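Predicted ATPase involved in replication control, Cdc46/Mcm family (Methanopyrus kandleri AV19, PDB 3F8T) probably binds ATP and single-stranded DNA, and is a homolog of the MCM replicative helicases. Local coordinates at residues E409-L423 and A463-D477. The protein carries 2 engineered substitutions. Residues are numbered along the deposited sequence; the frame is centred on the assembly and turned at random.
Sequences EHPAPELTEEARKRL and ARMRLSDDVEPEDVD. Engineered in segment 409-423: Ala412 (natural residue Lys).
Three backbone hydrogen bonds zip Glu414-Thr416 to Asp469-Val471: Glu414 N donates to Asp469 O, Val471 N to Glu414 O (2.9 Å), and Thr416 N almost straight, at 178°, to Val471 O. Among the polar side chains, His410 gives its ND1-H to Asp469 OD1 (2.8 Å); the acceptor lies in the ring plane, whereas the ring meets the carboxylate from above. Leu467 O sits over one face of this imidazole, toward its rim. Two waters extend the carboxylate's grip, bridging Asp469 OD2 to Glu409 O and OD1 to Ala412 N, an engineered position. Without the imidazole, as with an alanine here, Asp469 OD1 would probably lose its direct partner across the contact, and the carbonyl of Leu467, the C-prime residue of the Schellman motif ending helix 449-465, the ring beside it. Strands 414-415 and 470-471 form a short two-stranded parallel sheet within the AAA-lid domain, each leading into a helix, 417-439 and 473-489, whose facing segments run 27° apart. Apolar packing follows the same path: Val471 lays CG2 against Pro413 CB and CG1 against Leu415 CD2 (3.9 Å), and Val476 straddles Ala419 and Leu423. Farther along, Arg422 CG, anti to the backbone N (chi1 -179°), rests on Val476 CG1, and the bends beyond it set the guanidinium edge, at NE, against Pro473 CB; Asp477 OD2 lies 2.8 Å from Arg422 NH2, over the guanidinium face, a salt bridge of charge alone.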
ATOM      1  N   GLU A 409      11.770   6.436   2.312  1.00 23.18           N
ATOM      2  CA  GLU A 409      13.088   6.851   2.771  1.00 24.09           C
ATOM      3  C   GLU A 409      13.146   7.144   4.258  1.00 23.66           C
ATOM      4  O   GLU A 409      14.218   7.082   4.852  1.00 24.13           O
ATOM      5  CB  GLU A 409      13.604   8.069   1.998  1.00 24.19           C
ATOM      6  CG  GLU A 409      13.962   7.790   0.537  1.00 26.78           C
ATOM      7  CD  GLU A 409      14.926   6.614   0.377  1.00 29.45           C
ATOM      8  OE1 GLU A 409      15.948   6.554   1.086  1.00 29.89           O
ATOM      9  OE2 GLU A 409      14.645   5.743  -0.455  1.00 31.60           O
ATOM     10  N   HIS A 410      12.006   7.485   4.856  1.00 23.25           N
ATOM     11  CA  HIS A 410      11.961   7.804   6.293  1.00 23.01           C
ATOM     12  C   HIS A 410      10.844   7.066   7.039  1.00 23.18           C
ATOM     13  O   HIS A 410       9.972   7.699   7.633  1.00 22.48           O
ATOM     14  CB  HIS A 410      11.894   9.323   6.472  1.00 22.74           C
ATOM     15  CG  HIS A 410      13.018  10.028   5.779  1.00 24.07           C
ATOM     16  ND1 HIS A 410      14.280  10.123   6.325  1.00 23.90           N
ATOM     17  CD2 HIS A 410      13.100  10.579   4.545  1.00 23.95           C
ATOM     18  CE1 HIS A 410      15.083  10.737   5.474  1.00 25.69           C
ATOM     19  NE2 HIS A 410      14.393  11.023   4.384  1.00 23.35           N
ATOM     20  N   PRO A 411      10.872   5.713   7.006  1.00 23.65           N
ATOM     21  CA  PRO A 411       9.761   4.951   7.578  1.00 23.64           C
ATOM     22  C   PRO A 411       9.688   5.085   9.090  1.00 23.74           C
ATOM     23  O   PRO A 411       8.599   4.976   9.663  1.00 23.60           O
ATOM     24  CB  PRO A 411      10.080   3.500   7.194  1.00 23.86           C
ATOM     25  CG  PRO A 411      11.585   3.474   7.021  1.00 24.27           C
ATOM     26  CD  PRO A 411      11.916   4.829   6.441  1.00 23.54           C
ATOM     27  N   ALA A 412      10.821   5.342   9.734  1.00 23.21           N
ATOM     28  CA  ALA A 412      10.871   5.212  11.185  1.00 23.24           C
ATOM     29  C   ALA A 412      11.615   6.330  11.910  1.00 23.23           C
ATOM     30  O   ALA A 412      12.636   6.062  12.558  1.00 23.44           O
ATOM     31  CB  ALA A 412      11.457   3.827  11.558  1.00 23.64           C
ATOM     32  N   PRO A 413      11.105   7.586  11.837  1.00 22.63           N
ATOM     33  CA  PRO A 413      11.794   8.625  12.596  1.00 22.14           C
ATOM     34  C   PRO A 413      11.577   8.407  14.087  1.00 22.56           C
ATOM     35  O   PRO A 413      10.578   7.802  14.473  1.00 21.23           O
ATOM     36  CB  PRO A 413      11.104   9.928  12.179  1.00 23.03           C
ATOM     37  CG  PRO A 413      10.073   9.571  11.186  1.00 22.77           C
ATOM     38  CD  PRO A 413       9.898   8.090  11.156  1.00 22.78           C
ATOM     39  N   GLU A 414      12.515   8.897  14.897  1.00 22.91           N
ATOM     40  CA  GLU A 414      12.492   8.687  16.345  1.00 23.90           C
ATOM     41  C   GLU A 414      12.671  10.007  17.083  1.00 23.60           C
ATOM     42  O   GLU A 414      13.377  10.901  16.628  1.00 21.42           O
ATOM     43  CB  GLU A 414      13.591   7.680  16.773  1.00 24.39           C
ATOM     44  CG  GLU A 414      13.490   6.266  16.142  1.00 27.36           C
ATOM     45  CD  GLU A 414      12.319   5.414  16.647  1.00 32.22           C
ATOM     46  OE1 GLU A 414      11.637   5.807  17.619  1.00 35.11           O
ATOM     47  OE2 GLU A 414      12.083   4.328  16.068  1.00 32.44           O
ATOM     48  N   LEU A 415      12.006  10.122  18.231  1.00 23.80           N
ATOM     49  CA  LEU A 415      12.181  11.276  19.103  1.00 24.95           C
ATOM     50  C   LEU A 415      13.637  11.519  19.471  1.00 25.78           C
ATOM     51  O   LEU A 415      14.321  10.588  19.905  1.00 25.80           O
ATOM     52  CB  LEU A 415      11.428  11.037  20.410  1.00 25.10           C
ATOM     53  CG  LEU A 415       9.914  10.858  20.342  1.00 27.15           C
ATOM     54  CD1 LEU A 415       9.379  10.376  21.722  1.00 26.62           C
ATOM     55  CD2 LEU A 415       9.311  12.186  19.910  1.00 25.26           C
ATOM     56  N   THR A 416      14.092  12.762  19.307  1.00 27.08           N
ATOM     57  CA  THR A 416      15.295  13.230  19.987  1.00 28.11           C
ATOM     58  C   THR A 416      14.970  13.393  21.465  1.00 28.99           C
ATOM     59  O   THR A 416      13.797  13.441  21.868  1.00 27.25           O
ATOM     60  CB  THR A 416      15.840  14.579  19.455  1.00 28.28           C
ATOM     61  OG1 THR A 416      14.948  15.651  19.796  1.00 28.64           O
ATOM     62  CG2 THR A 416      16.080  14.539  17.950  1.00 27.77           C
ATOM     63  N   GLU A 417      16.028  13.472  22.269  1.00 29.91           N
ATOM     64  CA  GLU A 417      15.890  13.659  23.701  1.00 30.82           C
ATOM     65  C   GLU A 417      15.010  14.871  24.007  1.00 30.29           C
ATOM     66  O   GLU A 417      14.060  14.760  24.778  1.00 29.89           O
ATOM     67  CB  GLU A 417      17.277  13.794  24.348  1.00 31.47           C
ATOM     68  CG  GLU A 417      17.348  13.202  25.721  1.00 36.41           C
ATOM     69  CD  GLU A 417      16.384  13.866  26.659  1.00 41.39           C
ATOM     70  OE1 GLU A 417      16.400  15.118  26.713  1.00 44.87           O
ATOM     71  OE2 GLU A 417      15.603  13.152  27.323  1.00 44.40           O
ATOM     72  N   GLU A 418      15.313  16.011  23.394  1.00 30.32           N
ATOM     73  CA  GLU A 418      14.538  17.230  23.623  1.00 31.22           C
ATOM     74  C   GLU A 418      13.086  17.159  23.122  1.00 30.46           C
ATOM     75  O   GLU A 418      12.201  17.800  23.700  1.00 29.99           O
ATOM     76  CB  GLU A 418      15.252  18.468  23.073  1.00 31.58           C
ATOM     77  CG  GLU A 418      16.544  18.828  23.851  1.00 36.15           C
ATOM     78  CD  GLU A 418      16.348  18.870  25.378  1.00 41.17           C
ATOM     79  OE1 GLU A 418      15.732  19.838  25.892  1.00 44.50           O
ATOM     80  OE2 GLU A 418      16.819  17.932  26.070  1.00 43.34           O
ATOM     81  N   ALA A 419      12.852  16.383  22.058  1.00 29.92           N
ATOM     82  CA  ALA A 419      11.493  16.144  21.559  1.00 29.75           C
ATOM     83  C   ALA A 419      10.701  15.293  22.547  1.00 29.92           C
ATOM     84  O   ALA A 419       9.508  15.525  22.763  1.00 29.41           O
ATOM     85  CB  ALA A 419      11.530  15.455  20.199  1.00 29.43           C
ATOM     86  N   ARG A 420      11.361  14.282  23.109  1.00 30.27           N
ATOM     87  CA  ARG A 420      10.731  13.429  24.117  1.00 30.53           C
ATOM     88  C   ARG A 420      10.336  14.257  25.331  1.00 30.04           C
ATOM     89  O   ARG A 420       9.229  14.104  25.861  1.00 29.35           O
ATOM     90  CB  ARG A 420      11.645  12.276  24.527  1.00 31.15           C
ATOM     91  CG  ARG A 420      11.023  11.395  25.591  1.00 33.37           C
ATOM     92  CD  ARG A 420      11.857  10.178  25.886  1.00 38.64           C
ATOM     93  NE  ARG A 420      13.099  10.473  26.598  1.00 40.94           N
ATOM     94  CZ  ARG A 420      13.184  11.010  27.815  1.00 41.87           C
ATOM     95  NH1 ARG A 420      12.098  11.374  28.484  1.00 42.47           N
ATOM     96  NH2 ARG A 420      14.377  11.207  28.359  1.00 43.72           N
ATOM     97  N   LYS A 421      11.224  15.155  25.751  1.00 29.70           N
ATOM     98  CA  LYS A 421      10.917  16.045  26.877  1.00 30.20           C
ATOM     99  C   LYS A 421       9.759  16.991  26.553  1.00 29.54           C
ATOM    100  O   LYS A 421       8.869  17.200  27.391  1.00 29.22           O
ATOM    101  CB  LYS A 421      12.162  16.811  27.335  1.00 30.28           C
ATOM    102  CG  LYS A 421      13.132  15.913  28.077  1.00 33.36           C
ATOM    103  CD  LYS A 421      14.437  16.625  28.409  1.00 39.26           C
ATOM    104  CE  LYS A 421      15.249  15.805  29.404  1.00 41.68           C
ATOM    105  NZ  LYS A 421      16.724  15.945  29.196  1.00 44.63           N
ATOM    106  N   ARG A 422       9.760  17.525  25.334  1.00 28.69           N
ATOM    107  CA  ARG A 422       8.701  18.412  24.866  1.00 28.76           C
ATOM    108  C   ARG A 422       7.344  17.690  24.885  1.00 28.27           C
ATOM    109  O   ARG A 422       6.318  18.268  25.268  1.00 27.70           O
ATOM    110  CB  ARG A 422       9.030  18.936  23.459  1.00 29.01           C
ATOM    111  CG  ARG A 422       7.993  19.888  22.879  1.00 30.91           C
ATOM    112  CD  ARG A 422       8.132  21.314  23.417  1.00 36.58           C
ATOM    113  NE  ARG A 422       8.864  22.127  22.451  1.00 42.13           N
ATOM    114  CZ  ARG A 422       8.714  23.438  22.282  1.00 44.35           C
ATOM    115  NH1 ARG A 422       7.846  24.122  23.022  1.00 46.07           N
ATOM    116  NH2 ARG A 422       9.432  24.062  21.358  1.00 45.63           N
ATOM    117  N   LEU A 423       7.365  16.419  24.493  1.00 28.15           N
ATOM    118  CA  LEU A 423       6.157  15.604  24.416  1.00 28.15           C
ATOM    119  C   LEU A 423       5.629  15.284  25.817  1.00 28.97           C
ATOM    120  O   LEU A 423       4.435  15.428  26.092  1.00 28.73           O
ATOM    121  CB  LEU A 423       6.445  14.315  23.649  1.00 28.01           C
ATOM    122  CG  LEU A 423       5.351  13.249  23.599  1.00 27.20           C
ATOM    123  CD1 LEU A 423       4.105  13.756  22.911  1.00 26.19           C
ATOM    124  CD2 LEU A 423       5.873  12.003  22.906  1.00 28.25           C
ATOM    125  N   ALA A 463       7.912  14.873  10.810  1.00 18.00           N
ATOM    126  CA  ALA A 463       9.344  14.653  10.558  1.00 18.92           C
ATOM    127  C   ALA A 463       9.548  13.983   9.187  1.00 19.00           C
ATOM    128  O   ALA A 463      10.455  14.358   8.435  1.00 19.80           O
ATOM    129  CB  ALA A 463       9.987  13.838  11.693  1.00 18.65           C
ATOM    130  N   ARG A 464       8.697  13.016   8.835  1.00 18.91           N
ATOM    131  CA  ARG A 464       8.754  12.440   7.473  1.00 20.43           C
ATOM    132  C   ARG A 464       8.563  13.511   6.393  1.00 20.32           C
ATOM    133  O   ARG A 464       9.227  13.494   5.343  1.00 19.89           O
ATOM    134  CB  ARG A 464       7.720  11.310   7.298  1.00 20.01           C
ATOM    135  CG  ARG A 464       8.020  10.111   8.191  1.00 21.87           C
ATOM    136  CD  ARG A 464       7.226   8.845   7.845  1.00 22.20           C
ATOM    137  NE  ARG A 464       5.995   8.885   8.599  1.00 33.75           N
ATOM    138  CZ  ARG A 464       5.769   8.263   9.739  1.00 30.60           C
ATOM    139  NH1 ARG A 464       6.666   7.450  10.286  1.00 33.64           N
ATOM    140  NH2 ARG A 464       4.605   8.432  10.309  1.00 35.49           N
ATOM    141  N   MET A 465       7.657  14.453   6.667  1.00 21.32           N
ATOM    142  CA  MET A 465       7.343  15.546   5.745  1.00 22.23           C
ATOM    143  C   MET A 465       8.528  16.486   5.523  1.00 22.71           C
ATOM    144  O   MET A 465       8.588  17.197   4.504  1.00 23.15           O
ATOM    145  CB  MET A 465       6.167  16.336   6.307  1.00 22.79           C
ATOM    146  CG  MET A 465       5.350  17.087   5.309  1.00 24.92           C
ATOM    147  SD  MET A 465       3.952  17.805   6.210  1.00 23.43           S
ATOM    148  CE  MET A 465       2.635  16.685   5.838  1.00 22.87           C
ATOM    149  N   ARG A 466       9.452  16.502   6.486  1.00 22.23           N
ATOM    150  CA  ARG A 466      10.683  17.293   6.402  1.00 22.78           C
ATOM    151  C   ARG A 466      11.833  16.431   5.900  1.00 22.26           C
ATOM    152  O   ARG A 466      12.999  16.864   5.932  1.00 22.13           O
ATOM    153  CB  ARG A 466      11.074  17.825   7.791  1.00 23.23           C
ATOM    154  CG  ARG A 466      10.170  18.867   8.405  1.00 24.27           C
ATOM    155  CD  ARG A 466      10.805  19.471   9.668  1.00 24.48           C
ATOM    156  NE  ARG A 466      11.009  18.480  10.732  1.00 25.43           N
ATOM    157  CZ  ARG A 466      12.179  17.918  11.031  1.00 26.61           C
ATOM    158  NH1 ARG A 466      13.279  18.258  10.366  1.00 25.49           N
ATOM    159  NH2 ARG A 466      12.254  17.015  12.000  1.00 24.73           N
ATOM    160  N   LEU A 467      11.505  15.219   5.451  1.00 21.60           N
ATOM    161  CA  LEU A 467      12.479  14.207   5.035  1.00 22.36           C
ATOM    162  C   LEU A 467      13.504  13.941   6.136  1.00 22.48           C
ATOM    163  O   LEU A 467      14.706  13.829   5.876  1.00 23.20           O
ATOM    164  CB  LEU A 467      13.178  14.619   3.716  1.00 21.34           C
ATOM    165  CG  LEU A 467      12.306  14.896   2.485  1.00 20.95           C
ATOM    166  CD1 LEU A 467      13.198  15.323   1.317  1.00 18.32           C
ATOM    167  CD2 LEU A 467      11.485  13.658   2.094  1.00 20.09           C
ATOM    168  N   SER A 468      13.027  13.814   7.372  1.00 23.27           N
ATOM    169  CA  SER A 468      13.925  13.609   8.489  1.00 23.22           C
ATOM    170  C   SER A 468      13.673  12.311   9.266  1.00 24.05           C
ATOM    171  O   SER A 468      12.539  11.813   9.348  1.00 23.48           O
ATOM    172  CB  SER A 468      13.888  14.826   9.417  1.00 23.99           C
ATOM    173  OG  SER A 468      14.576  14.548  10.616  1.00 24.16           O
ATOM    174  N   ASP A 469      14.748  11.773   9.839  1.00 24.08           N
ATOM    175  CA  ASP A 469      14.643  10.629  10.730  1.00 25.05           C
ATOM    176  C   ASP A 469      14.623  11.034  12.203  1.00 24.93           C
ATOM    177  O   ASP A 469      14.506  10.177  13.077  1.00 25.06           O
ATOM    178  CB  ASP A 469      15.775   9.642  10.471  1.00 24.81           C
ATOM    179  CG  ASP A 469      15.661   8.983   9.117  1.00 26.61           C
ATOM    180  OD1 ASP A 469      14.534   8.642   8.689  1.00 25.94           O
ATOM    181  OD2 ASP A 469      16.721   8.793   8.482  1.00 31.21           O
ATOM    182  N   ASP A 470      14.749  12.329  12.461  1.00 25.12           N
ATOM    183  CA  ASP A 470      14.738  12.862  13.813  1.00 25.62           C
ATOM    184  C   ASP A 470      13.470  13.673  14.076  1.00 25.09           C
ATOM    185  O   ASP A 470      13.221  14.694  13.430  1.00 24.99           O
ATOM    186  CB  ASP A 470      15.988  13.708  14.056  1.00 26.14           C
ATOM    187  CG  ASP A 470      17.269  12.904  13.906  1.00 28.13           C
ATOM    188  OD1 ASP A 470      17.293  11.722  14.289  1.00 29.87           O
ATOM    189  OD2 ASP A 470      18.248  13.456  13.376  1.00 32.35           O
ATOM    190  N   VAL A 471      12.651  13.199  15.010  1.00 25.02           N
ATOM    191  CA  VAL A 471      11.505  13.990  15.469  1.00 24.39           C
ATOM    192  C   VAL A 471      12.012  15.049  16.447  1.00 24.97           C
ATOM    193  O   VAL A 471      12.630  14.712  17.459  1.00 25.03           O
ATOM    194  CB  VAL A 471      10.434  13.112  16.143  1.00 24.71           C
ATOM    195  CG1 VAL A 471       9.190  13.937  16.444  1.00 24.19           C
ATOM    196  CG2 VAL A 471      10.107  11.905  15.262  1.00 24.18           C
ATOM    197  N   GLU A 472      11.742  16.318  16.144  1.00 25.10           N
ATOM    198  CA  GLU A 472      12.269  17.456  16.917  1.00 26.37           C
ATOM    199  C   GLU A 472      11.149  18.148  17.695  1.00 26.06           C
ATOM    200  O   GLU A 472       9.971  17.913  17.406  1.00 25.06           O
ATOM    201  CB  GLU A 472      12.930  18.464  15.969  1.00 26.45           C
ATOM    202  CG  GLU A 472      13.938  17.853  14.999  1.00 31.23           C
ATOM    203  CD  GLU A 472      15.358  17.854  15.532  1.00 36.01           C
ATOM    204  OE1 GLU A 472      15.539  18.066  16.754  1.00 37.98           O
ATOM    205  OE2 GLU A 472      16.297  17.646  14.721  1.00 38.82           O
ATOM    206  N   PRO A 473      11.498  18.998  18.695  1.00 26.81           N
ATOM    207  CA  PRO A 473      10.447  19.726  19.442  1.00 27.21           C
ATOM    208  C   PRO A 473       9.435  20.474  18.561  1.00 27.46           C
ATOM    209  O   PRO A 473       8.228  20.533  18.881  1.00 27.28           O
ATOM    210  CB  PRO A 473      11.257  20.707  20.308  1.00 27.40           C
ATOM    211  CG  PRO A 473      12.523  19.963  20.591  1.00 27.41           C
ATOM    212  CD  PRO A 473      12.840  19.306  19.238  1.00 27.20           C
ATOM    213  N   GLU A 474       9.920  21.026  17.459  1.00 27.20           N
ATOM    214  CA  GLU A 474       9.074  21.715  16.497  1.00 27.16           C
ATOM    215  C   GLU A 474       7.976  20.802  15.907  1.00 25.35           C
ATOM    216  O   GLU A 474       6.841  21.264  15.678  1.00 24.94           O
ATOM    217  CB  GLU A 474       9.944  22.302  15.394  1.00 28.08           C
ATOM    218  CG  GLU A 474      10.773  23.534  15.832  1.00 33.34           C
ATOM    219  CD  GLU A 474      11.822  23.246  16.913  1.00 39.13           C
ATOM    220  OE1 GLU A 474      12.429  22.139  16.916  1.00 38.74           O
ATOM    221  OE2 GLU A 474      12.032  24.151  17.767  1.00 41.50           O
ATOM    222  N   ASP A 475       8.310  19.528  15.673  1.00 23.93           N
ATOM    223  CA  ASP A 475       7.341  18.528  15.182  1.00 22.28           C
ATOM    224  C   ASP A 475       6.306  18.201  16.260  1.00 21.78           C
ATOM    225  O   ASP A 475       5.139  17.957  15.952  1.00 20.74           O
ATOM    226  CB  ASP A 475       8.024  17.220  14.746  1.00 22.26           C
ATOM    227  CG  ASP A 475       9.117  17.428  13.693  1.00 22.21           C
ATOM    228  OD1 ASP A 475       8.908  18.207  12.738  1.00 22.17           O
ATOM    229  OD2 ASP A 475      10.195  16.802  13.817  1.00 21.68           O
ATOM    230  N   VAL A 476       6.763  18.147  17.512  1.00 20.77           N
ATOM    231  CA  VAL A 476       5.889  17.869  18.645  1.00 20.41           C
ATOM    232  C   VAL A 476       4.888  19.002  18.809  1.00 20.31           C
ATOM    233  O   VAL A 476       3.706  18.756  19.026  1.00 19.55           O
ATOM    234  CB  VAL A 476       6.676  17.621  19.953  1.00 20.47           C
ATOM    235  CG1 VAL A 476       5.698  17.503  21.133  1.00 19.99           C
ATOM    236  CG2 VAL A 476       7.498  16.321  19.831  1.00 20.84           C
ATOM    237  N   ASP A 477       5.367  20.233  18.656  1.00 20.79           N
ATOM    238  CA  ASP A 477       4.547  21.423  18.812  1.00 22.13           C
ATOM    239  C   ASP A 477       3.410  21.469  17.794  1.00 22.12           C
ATOM    240  O   ASP A 477       2.269  21.824  18.129  1.00 22.28           O
ATOM    241  CB  ASP A 477       5.415  22.683  18.697  1.00 22.89           C
ATOM    242  CG  ASP A 477       6.238  22.942  19.951  1.00 25.28           C
ATOM    243  OD1 ASP A 477       6.074  22.214  20.954  1.00 28.64           O
ATOM    244  OD2 ASP A 477       7.044  23.889  19.931  1.00 30.04           O
TER
HETATM  245  O   HOH W   1      16.474   7.259   6.267  1.00 28.15           O
HETATM  246  O   HOH W   2      13.484   6.215   9.106  1.00 24.81           O
HETATM  247  O   HOH W   3      16.132  10.731  16.848  1.00 39.70           O
HETATM  248  O   HOH W   4      16.201  17.982  19.151  1.00 33.91           O